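Local coordinates for hypothetical protein Atu2327 (Agrobacterium tumefaciens, PDB 2O8I) that is of unknown function but belongs to the OHCU decarboxylase family and so probably catalyses a decarboxylation on the route from urate to S-allantoin, at residues V2-V8 with A22-D27; F15-F20 with V59-P64; E96-F100 with R124-L128. All coordinates share one frame; numbering follows the deposited sequence.

Interaction 1: residues V2-V8 with A22-D27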
loop_
_atom_site.group_PDB
_atom_site.type_symbol
_atom_site.label_atom_id
_atom_site.label_comp_id
_atom_site.label_asym_id
_atom_site.label_seq_id
_atom_site.Cartn_x
_atom_site.Cartn_y
_atom_site.Cartn_z
ATOM N N VAL A 2 8.380 8.954 -23.618
ATOM C CA VAL A 2 8.427 8.651 -22.194
ATOM C C VAL A 2 9.865 8.613 -21.649
ATOM O O VAL A 2 10.599 7.688 -21.942
ATOM C CB VAL A 2 7.693 7.312 -21.911
ATOM C CG1 VAL A 2 7.675 7.000 -20.458
ATOM C CG2 VAL A 2 6.287 7.379 -22.465
ATOM N N THR A 3 10.269 9.602 -20.856
ATOM C CA THR A 3 11.596 9.570 -20.245
ATOM C C THR A 3 11.727 8.463 -19.222
ATOM O O THR A 3 10.740 7.856 -18.809
ATOM C CB THR A 3 11.935 10.835 -19.509
ATOM O OG1 THR A 3 11.120 10.898 -18.362
ATOM C CG2 THR A 3 11.715 12.075 -20.347
ATOM N N ARG A 4 12.957 8.188 -18.799
ATOM C CA ARG A 4 13.236 7.119 -17.829
ATOM C C ARG A 4 12.591 7.423 -16.489
ATOM O O ARG A 4 12.038 6.557 -15.841
ATOM C CB ARG A 4 14.738 7.055 -17.594
ATOM C CG ARG A 4 15.237 5.785 -17.007
ATOM C CD ARG A 4 16.583 5.991 -16.264
ATOM N NE ARG A 4 16.963 4.732 -15.633
ATOM C CZ ARG A 4 17.376 3.680 -16.315
ATOM N NH1 ARG A 4 17.512 3.759 -17.642
ATOM N NH2 ARG A 4 17.632 2.543 -15.670
ATOM N N GLU A 5 12.700 8.674 -16.086
ATOM C CA GLU A 5 12.335 9.130 -14.793
ATOM C C GLU A 5 10.847 8.936 -14.698
ATOM O O GLU A 5 10.318 8.517 -13.671
ATOM C CB GLU A 5 12.686 10.607 -14.676
ATOM C CG GLU A 5 12.640 11.121 -13.273
ATOM C CD GLU A 5 11.793 12.400 -13.139
ATOM O OE1 GLU A 5 12.279 13.447 -13.649
ATOM O OE2 GLU A 5 10.663 12.348 -12.530
ATOM N N GLU A 6 10.184 9.202 -15.801
ATOM C CA GLU A 6 8.775 9.136 -15.829
ATOM C C GLU A 6 8.267 7.684 -15.866
ATOM O O GLU A 6 7.415 7.289 -15.073
ATOM C CB GLU A 6 8.258 9.999 -16.966
ATOM C CG GLU A 6 6.866 9.606 -17.376
ATOM C CD GLU A 6 6.359 10.271 -18.665
ATOM O OE1 GLU A 6 7.128 11.073 -19.395
ATOM O OE2 GLU A 6 5.156 9.912 -18.908
ATOM N N PHE A 7 8.803 6.873 -16.742
ATOM C CA PHE A 7 8.489 5.448 -16.728
ATOM C C PHE A 7 8.660 4.762 -15.378
ATOM O O PHE A 7 7.833 3.971 -14.964
ATOM C CB PHE A 7 9.374 4.747 -17.731
ATOM C CG PHE A 7 9.015 3.318 -18.003
ATOM C CD1 PHE A 7 8.195 2.988 -19.083
ATOM C CD2 PHE A 7 9.589 2.295 -17.265
ATOM C CE1 PHE A 7 7.893 1.649 -19.391
ATOM C CE2 PHE A 7 9.314 0.927 -17.566
ATOM C CZ PHE A 7 8.444 0.610 -18.615
ATOM N N VAL A 8 9.749 5.036 -14.694
ATOM C CA VAL A 8 10.017 4.366 -13.451
ATOM C C VAL A 8 9.086 4.931 -12.417
ATOM O O VAL A 8 8.700 4.239 -11.486
ATOM C CB VAL A 8 11.501 4.547 -13.046
ATOM C CG1 VAL A 8 11.749 4.142 -11.594
ATOM C CG2 VAL A 8 12.388 3.735 -14.027
ATOM N N ALA A 22 11.199 -1.854 -13.092
ATOM C CA ALA A 22 10.840 -0.828 -14.059
ATOM C C ALA A 22 12.083 -0.245 -14.704
ATOM O O ALA A 22 12.033 0.053 -15.887
ATOM C CB ALA A 22 9.994 0.261 -13.413
ATOM N N GLU A 23 13.172 -0.067 -13.943
ATOM C CA GLU A 23 14.467 0.407 -14.483
ATOM C C GLU A 23 14.945 -0.527 -15.607
ATOM O O GLU A 23 15.240 -0.085 -16.724
ATOM C CB GLU A 23 15.568 0.379 -13.427
ATOM C CG GLU A 23 15.313 1.080 -12.124
ATOM C CD GLU A 23 15.839 2.484 -12.147
ATOM O OE1 GLU A 23 16.553 2.834 -13.144
ATOM O OE2 GLU A 23 15.538 3.254 -11.182
ATOM N N ARG A 24 15.019 -1.822 -15.323
ATOM C CA ARG A 24 15.484 -2.769 -16.317
ATOM C C ARG A 24 14.555 -2.837 -17.493
ATOM O O ARG A 24 15.024 -2.909 -18.639
ATOM C CB ARG A 24 15.624 -4.152 -15.731
ATOM C CG ARG A 24 16.684 -4.210 -14.680
ATOM C CD ARG A 24 16.820 -5.624 -14.171
ATOM N NE ARG A 24 17.714 -5.590 -13.030
ATOM C CZ ARG A 24 17.839 -6.575 -12.153
ATOM N NH1 ARG A 24 17.088 -7.672 -12.275
ATOM N NH2 ARG A 24 18.700 -6.434 -11.139
ATOM N N ALA A 25 13.239 -2.825 -17.249
ATOM C CA ALA A 25 12.285 -2.791 -18.379
ATOM C C ALA A 25 12.571 -1.583 -19.270
ATOM O O ALA A 25 12.404 -1.673 -20.491
ATOM C CB ALA A 25 10.857 -2.761 -17.910
ATOM N N TYR A 26 12.985 -0.469 -18.659
ATOM C CA TYR A 26 13.201 0.727 -19.433
ATOM C C TYR A 26 14.430 0.553 -20.334
ATOM O O TYR A 26 14.414 0.958 -21.512
ATOM C CB TYR A 26 13.314 1.996 -18.565
ATOM C CG TYR A 26 13.235 3.265 -19.432
ATOM C CD1 TYR A 26 14.395 3.819 -20.036
ATOM C CD2 TYR A 26 12.017 3.872 -19.704
ATOM C CE1 TYR A 26 14.326 4.952 -20.828
ATOM C CE2 TYR A 26 11.940 5.024 -20.527
ATOM C CZ TYR A 26 13.095 5.549 -21.078
ATOM O OH TYR A 26 13.036 6.683 -21.858
ATOM N N ASP A 27 15.475 -0.077 -19.779
ATOM C CA ASP A 27 16.690 -0.364 -20.521
ATOM C C ASP A 27 16.506 -1.446 -21.567
ATOM O O ASP A 27 17.296 -1.510 -22.507
ATOM C CB ASP A 27 17.868 -0.632 -19.582
ATOM C CG ASP A 27 18.258 0.619 -18.770
ATOM O OD1 ASP A 27 17.956 1.755 -19.214
ATOM O OD2 ASP A 27 18.858 0.477 -17.688
#
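Arg4 and Tyr26 meet because each swings its CG anti to the backbone N, with chi1 -161° and -168°. This lays the Tyr26 ring against the first turn of helix 4-11 and sends the extended Arg4 chain toward helix 19-27. The two helices form a helical hairpin that crosses well away from strict antiparallel, with N-to-C directions 133° apart. Arg4 CA sits over the face of the Tyr26 ring, 3.6 Å from its centroid, as a CH-pi contact. The edge of the same ring turns toward the face of Phe7 in an offset edge-to-face pair. Phe7 also rests on Ala25 and puts its ring edge at Ala22 O. Nearby, Val8 CG2 lies 4.3 Å from Ala22 CB.

Outside this packing runs a salt-bridge network. The Arg4 guanidinium holds Asp27 end-on, with NH1 to OD1 at 2.6 Å and NH2 to OD2 at 3.1 Å. Arg4 NH2 also donates to Glu23 OE1 at 2.8 Å, and NE adds a weak bond to that oxygen. All the acceptors lie near the guanidinium plane, which should fix its rotation. Thr3 N-caps helix 4-11 through OG1. Just before it, Tyr26 OH donates to Val2 O at 2.6 Å, in the carbonyl plane.

Interaction 2: residues F15-F20 with V59-P64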
loop_
_atom_site.group_PDB
_atom_site.type_symbol
_atom_site.label_atom_id
_atom_site.label_comp_id
_atom_site.label_asym_id
_atom_site.label_seq_id
_atom_site.Cartn_x
_atom_site.Cartn_y
_atom_site.Cartn_z
ATOM N N PHE A 15 5.206 -3.573 -9.174
ATOM C CA PHE A 15 5.748 -4.572 -8.291
ATOM C C PHE A 15 6.175 -3.727 -7.112
ATOM O O PHE A 15 7.077 -2.901 -7.195
ATOM C CB PHE A 15 6.938 -5.317 -8.949
ATOM C CG PHE A 15 6.519 -6.249 -10.051
ATOM C CD1 PHE A 15 6.169 -5.766 -11.298
ATOM C CD2 PHE A 15 6.414 -7.586 -9.835
ATOM C CE1 PHE A 15 5.742 -6.629 -12.348
ATOM C CE2 PHE A 15 5.989 -8.457 -10.847
ATOM C CZ PHE A 15 5.660 -7.960 -12.113
ATOM N N GLU A 16 5.479 -3.929 -6.012
ATOM C CA GLU A 16 5.587 -3.092 -4.867
ATOM C C GLU A 16 7.031 -2.919 -4.400
ATOM O O GLU A 16 7.761 -3.885 -4.339
ATOM C CB GLU A 16 4.712 -3.682 -3.768
ATOM C CG GLU A 16 4.441 -2.684 -2.706
ATOM C CD GLU A 16 3.151 -1.958 -2.936
ATOM O OE1 GLU A 16 2.354 -2.394 -3.764
ATOM O OE2 GLU A 16 2.908 -0.978 -2.261
ATOM N N HIS A 17 7.433 -1.681 -4.091
ATOM C CA HIS A 17 8.785 -1.373 -3.641
ATOM C C HIS A 17 9.864 -1.993 -4.532
ATOM O O HIS A 17 11.024 -2.146 -4.094
ATOM C CB HIS A 17 9.000 -1.757 -2.164
ATOM C CG HIS A 17 8.039 -1.086 -1.221
ATOM N ND1 HIS A 17 6.988 -1.755 -0.644
ATOM C CD2 HIS A 17 7.936 0.200 -0.802
ATOM C CE1 HIS A 17 6.278 -0.918 0.096
ATOM N NE2 HIS A 17 6.829 0.277 0.017
ATOM N N SER A 18 9.532 -2.307 -5.793
ATOM C CA SER A 18 10.529 -2.913 -6.688
ATOM C C SER A 18 10.855 -2.096 -7.994
ATOM O O SER A 18 10.711 -2.598 -9.137
ATOM C CB SER A 18 10.125 -4.358 -6.932
ATOM O OG SER A 18 9.871 -4.957 -5.675
ATOM N N PRO A 19 11.300 -0.816 -7.814
ATOM C CA PRO A 19 11.578 0.022 -8.972
ATOM C C PRO A 19 12.589 -0.613 -9.920
ATOM O O PRO A 19 12.499 -0.369 -11.112
ATOM C CB PRO A 19 12.100 1.344 -8.356
ATOM C CG PRO A 19 12.514 1.002 -6.958
ATOM C CD PRO A 19 11.592 -0.100 -6.551
ATOM N N PHE A 20 13.494 -1.468 -9.439
ATOM C CA PHE A 20 14.478 -2.105 -10.352
ATOM C C PHE A 20 13.796 -2.854 -11.498
ATOM O O PHE A 20 14.346 -2.911 -12.612
ATOM C CB PHE A 20 15.466 -3.011 -9.609
ATOM C CG PHE A 20 14.910 -4.374 -9.270
ATOM C CD1 PHE A 20 14.153 -4.573 -8.102
ATOM C CD2 PHE A 20 15.119 -5.447 -10.112
ATOM C CE1 PHE A 20 13.608 -5.860 -7.794
ATOM C CE2 PHE A 20 14.576 -6.707 -9.825
ATOM C CZ PHE A 20 13.820 -6.915 -8.677
ATOM N N VAL A 59 10.977 -9.438 -3.885
ATOM C CA VAL A 59 9.738 -8.830 -4.354
ATOM C C VAL A 59 8.608 -9.362 -3.517
ATOM O O VAL A 59 7.734 -8.603 -3.111
ATOM C CB VAL A 59 9.487 -9.136 -5.852
ATOM C CG1 VAL A 59 8.073 -8.791 -6.270
ATOM C CG2 VAL A 59 10.550 -8.442 -6.743
ATOM N N LEU A 60 8.630 -10.663 -3.245
ATOM C CA LEU A 60 7.575 -11.296 -2.443
ATOM C C LEU A 60 7.540 -10.685 -1.068
ATOM O O LEU A 60 6.479 -10.378 -0.539
ATOM C CB LEU A 60 7.843 -12.784 -2.313
ATOM C CG LEU A 60 7.197 -13.778 -3.287
ATOM C CD1 LEU A 60 6.903 -13.235 -4.637
ATOM C CD2 LEU A 60 8.052 -15.011 -3.393
ATOM N N ARG A 61 8.724 -10.511 -0.494
ATOM C CA ARG A 61 8.831 -10.012 0.846
ATOM C C ARG A 61 8.426 -8.556 0.967
ATOM O O ARG A 61 8.033 -8.136 2.028
ATOM C CB ARG A 61 10.256 -10.218 1.360
ATOM C CG ARG A 61 10.578 -11.675 1.604
ATOM C CD ARG A 61 11.921 -11.839 2.241
ATOM N NE ARG A 61 12.028 -13.156 2.870
ATOM C CZ ARG A 61 13.177 -13.806 3.085
ATOM N NH1 ARG A 61 14.315 -13.258 2.708
ATOM N NH2 ARG A 61 13.177 -15.011 3.660
ATOM N N ALA A 62 8.522 -7.788 -0.110
ATOM C CA ALA A 62 8.176 -6.355 -0.062
ATOM C C ALA A 62 6.670 -6.153 -0.255
ATOM O O ALA A 62 6.126 -5.105 0.091
ATOM C CB ALA A 62 8.961 -5.568 -1.128
ATOM N N HIS A 63 6.003 -7.155 -0.821
ATOM C CA HIS A 63 4.597 -7.050 -1.109
ATOM C C HIS A 63 3.721 -6.849 0.154
ATOM O O HIS A 63 3.956 -7.461 1.195
ATOM C CB HIS A 63 4.162 -8.273 -1.879
ATOM C CG HIS A 63 2.880 -8.088 -2.600
ATOM N ND1 HIS A 63 2.824 -7.714 -3.921
ATOM C CD2 HIS A 63 1.597 -8.189 -2.180
ATOM C CE1 HIS A 63 1.560 -7.620 -4.299
ATOM N NE2 HIS A 63 0.795 -7.911 -3.266
ATOM N N PRO A 64 2.738 -5.934 0.088
ATOM C CA PRO A 64 1.915 -5.726 1.282
ATOM C C PRO A 64 1.025 -6.920 1.611
ATOM O O PRO A 64 0.589 -7.667 0.700
ATOM C CB PRO A 64 1.033 -4.526 0.910
ATOM C CG PRO A 64 1.059 -4.458 -0.565
ATOM C CD PRO A 64 2.384 -5.006 -1.008
HETATM O O HOH W 1 4.191 -6.498 -5.926
#
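Val59 spreads its two methyls between two phenylalanines of residues 15-20. With chi1 at 167°, CG1 stands anti to the backbone N and reaches the ring edge of Phe15, 4.1 Å from CD2. The other methyl, CG2, meets the ring edge of Phe20, 4.1 Å from CZ, and also touches Ser18 OG. Phe20 comes into range because its chi1 of 80° sets CG between its own backbone N and carbonyl carbon, which turns the ring toward Val59.

Phe15 to Ser18 form a type II beta turn that leads into helix 19-27 and packs on the C-terminal end of helix 53-62. Ser18 OG donates to Glu16 O at 2.7 Å from above the carbonyl plane, bracing the turn. Ala62 CB packs against Glu16 O and the CB of His17.

The Glu16 chain bends at chi2 (94°) and crosses the Pro64 side chain at about a right angle, with Glu16 CG 3.5 Å from Pro64 CD. Its carboxylate is paired with Arg157. A water bridges the segments, accepting from Glu16 N at 2.9 Å and lying 2.7 Å from His63 ND1, in the imidazole plane. The other ring nitrogen, His63 NE2, is hydrogen-bonded to Lys69 NZ.

Interaction 3: residues E96-F100 with R124-L128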
loop_
_atom_site.group_PDB
_atom_site.type_symbol
_atom_site.label_atom_id
_atom_site.label_comp_id
_atom_site.label_asym_id
_atom_site.label_seq_id
_atom_site.Cartn_x
_atom_site.Cartn_y
_atom_site.Cartn_z
ATOM N N GLU A 96 -13.073 -10.457 11.600
ATOM C CA GLU A 96 -12.552 -10.995 10.317
ATOM C C GLU A 96 -11.255 -10.306 9.852
ATOM O O GLU A 96 -10.302 -11.001 9.435
ATOM C CB GLU A 96 -13.624 -11.044 9.215
ATOM C CG GLU A 96 -14.808 -11.972 9.584
ATOM C CD GLU A 96 -16.181 -11.519 9.019
ATOM O OE1 GLU A 96 -16.234 -10.482 8.288
ATOM O OE2 GLU A 96 -17.203 -12.210 9.334
ATOM N N HIS A 97 -11.191 -8.972 9.954
ATOM C CA HIS A 97 -9.914 -8.284 9.811
ATOM C C HIS A 97 -8.819 -8.953 10.651
ATOM O O HIS A 97 -7.736 -9.270 10.144
ATOM C CB HIS A 97 -10.034 -6.851 10.253
ATOM C CG HIS A 97 -10.580 -5.958 9.203
ATOM N ND1 HIS A 97 -9.789 -5.424 8.202
ATOM C CD2 HIS A 97 -11.842 -5.499 8.988
ATOM C CE1 HIS A 97 -10.545 -4.665 7.422
ATOM N NE2 HIS A 97 -11.794 -4.703 7.869
ATOM N N ALA A 98 -9.115 -9.167 11.937
ATOM C CA ALA A 98 -8.150 -9.773 12.851
ATOM C C ALA A 98 -7.725 -11.176 12.408
ATOM O O ALA A 98 -6.544 -11.535 12.525
ATOM C CB ALA A 98 -8.672 -9.782 14.306
ATOM N N ARG A 99 -8.675 -11.962 11.885
ATOM C CA ARG A 99 -8.346 -13.307 11.420
ATOM C C ARG A 99 -7.363 -13.179 10.263
ATOM O O ARG A 99 -6.397 -13.926 10.207
ATOM C CB ARG A 99 -9.597 -14.112 11.032
ATOM C CG ARG A 99 -9.432 -15.632 11.006
ATOM C CD ARG A 99 -10.798 -16.224 10.533
ATOM N NE ARG A 99 -10.852 -17.677 10.219
ATOM C CZ ARG A 99 -11.981 -18.398 10.059
ATOM N NH1 ARG A 99 -13.186 -17.833 10.182
ATOM N NH2 ARG A 99 -11.923 -19.697 9.757
ATOM N N PHE A 100 -7.584 -12.225 9.359
ATOM C CA PHE A 100 -6.644 -12.078 8.233
ATOM C C PHE A 100 -5.232 -11.822 8.713
ATOM O O PHE A 100 -4.298 -12.488 8.247
ATOM C CB PHE A 100 -7.076 -11.021 7.222
ATOM C CG PHE A 100 -8.215 -11.470 6.341
ATOM C CD1 PHE A 100 -8.542 -12.830 6.233
ATOM C CD2 PHE A 100 -8.938 -10.559 5.598
ATOM C CE1 PHE A 100 -9.573 -13.275 5.400
ATOM C CE2 PHE A 100 -9.982 -11.002 4.764
ATOM C CZ PHE A 100 -10.297 -12.360 4.666
ATOM N N ARG A 124 -14.663 -13.165 1.244
ATOM C CA ARG A 124 -13.963 -13.656 2.423
ATOM C C ARG A 124 -13.720 -15.159 2.411
ATOM O O ARG A 124 -12.622 -15.594 2.721
ATOM C CB ARG A 124 -14.748 -13.270 3.676
ATOM C CG ARG A 124 -14.049 -13.685 4.951
ATOM C CD ARG A 124 -14.850 -13.266 6.159
ATOM N NE ARG A 124 -16.205 -13.812 6.151
ATOM C CZ ARG A 124 -16.566 -14.922 6.787
ATOM N NH1 ARG A 124 -15.660 -15.634 7.475
ATOM N NH2 ARG A 124 -17.829 -15.321 6.725
ATOM N N HIS A 125 -14.740 -15.942 2.060
ATOM C CA HIS A 125 -14.579 -17.385 1.922
ATOM C C HIS A 125 -13.507 -17.801 0.929
ATOM O O HIS A 125 -12.682 -18.667 1.261
ATOM C CB HIS A 125 -15.901 -18.063 1.599
ATOM C CG HIS A 125 -16.842 -18.038 2.748
ATOM N ND1 HIS A 125 -16.518 -18.590 3.982
ATOM C CD2 HIS A 125 -18.073 -17.491 2.877
ATOM C CE1 HIS A 125 -17.523 -18.378 4.814
ATOM N NE2 HIS A 125 -18.478 -17.719 4.169
ATOM N N ASP A 126 -13.494 -17.179 -0.261
ATOM C CA ASP A 126 -12.478 -17.498 -1.267
ATOM C C ASP A 126 -11.084 -17.408 -0.685
ATOM O O ASP A 126 -10.209 -18.207 -1.020
ATOM C CB ASP A 126 -12.562 -16.578 -2.481
ATOM C CG ASP A 126 -13.895 -16.671 -3.184
ATOM O OD1 ASP A 126 -14.416 -17.788 -3.313
ATOM O OD2 ASP A 126 -14.441 -15.614 -3.582
ATOM N N ILE A 127 -10.893 -16.429 0.195
ATOM C CA ILE A 127 -9.578 -16.151 0.742
ATOM C C ILE A 127 -9.178 -17.173 1.808
ATOM O O ILE A 127 -8.042 -17.726 1.767
ATOM C CB ILE A 127 -9.485 -14.693 1.269
ATOM C CG1 ILE A 127 -9.245 -13.762 0.070
ATOM C CG2 ILE A 127 -8.344 -14.561 2.302
ATOM C CD1 ILE A 127 -9.862 -12.420 0.231
ATOM N N LEU A 128 -10.109 -17.416 2.742
ATOM C CA LEU A 128 -9.948 -18.473 3.723
ATOM C C LEU A 128 -9.656 -19.823 3.042
ATOM O O LEU A 128 -8.818 -20.607 3.512
ATOM C CB LEU A 128 -11.180 -18.532 4.610
ATOM C CG LEU A 128 -11.323 -17.232 5.421
ATOM C CD1 LEU A 128 -12.637 -17.134 6.224
ATOM C CD2 LEU A 128 -10.110 -17.088 6.338
HETATM O O HOH W 2 -13.565 -15.014 8.753
#
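Glu96 lies flat against the Arg124 guanidinium. The two planes are 4° apart, and Glu96 OE2 sits over the centre of the guanidinium face. The nearest charged pair, Glu96 OE2 to Arg124 NE, is long at 3.7 Å. No N-H points at the oxygen, so the long salt bridge rests on charge and stacking, with no hydrogen bond in it.

The pair lies between two neighbouring helices that run nearly parallel, 94-111 and 124-135. Their short segments are 23° apart in direction and 12.1 Å apart in axis, and long side chains fill the distance.

Phe100 is the main apolar piece. Phe100 CE1 lies 3.6 Å from Ile127 CG2, and Leu128 CD2 comes up at the ring edge. Phe100 CZ also touches Arg124 CG, so the arginine's aliphatic base joins the apolar patch while its head goes to Glu96. Leu128 is shared. Its methyls also cover one face of the Arg99 guanidinium, with Leu128 CD2 4.0 Å from Arg99 NE.

Further out, other groups set these side chains in place. Glu96 OE1 accepts from Ser93 N, just ahead of helix 94-111. A bend at chi3 (57°) turns the Arg124 head toward the carboxylate, and His125 ND1 lies above the opposite guanidinium face, offset toward its rim. Leu92 packs on both Phe100 and Arg124, and Leu70 of helix 66-74 adds to the packing of Phe100. Arg99 NH1 and Arg124 NH1, like charges 4.3 Å apart, are linked by one water, which accepts from Arg124 NH1 and, weakly at 3.2 Å, from Arg99 NH1.

Overall arrangement
All three contacts join parts of one all-helical domain, and all are partly buried. Interactions 1 and 2 share helix 19-27 and touch where Val8 CG1 meets Pro19 CB; their segments alternate along the chain. Interaction 3 comes later in sequence, on the opposite side of the chain's centre from interaction 1, with centres about 37 Å apart. Interaction 2 is the most central, its centre about 8 Å from the chain centre. It joins a turn to a helix end through apolar packing and a bridging water. Interactions 1 and 3 are helix pairs toward the surface, each with aromatic packing beside arginine pairing. The arginine of interaction 1 makes direct in-plane bonds, whereas Arg124 of interaction 3 is stacked on its carboxylate.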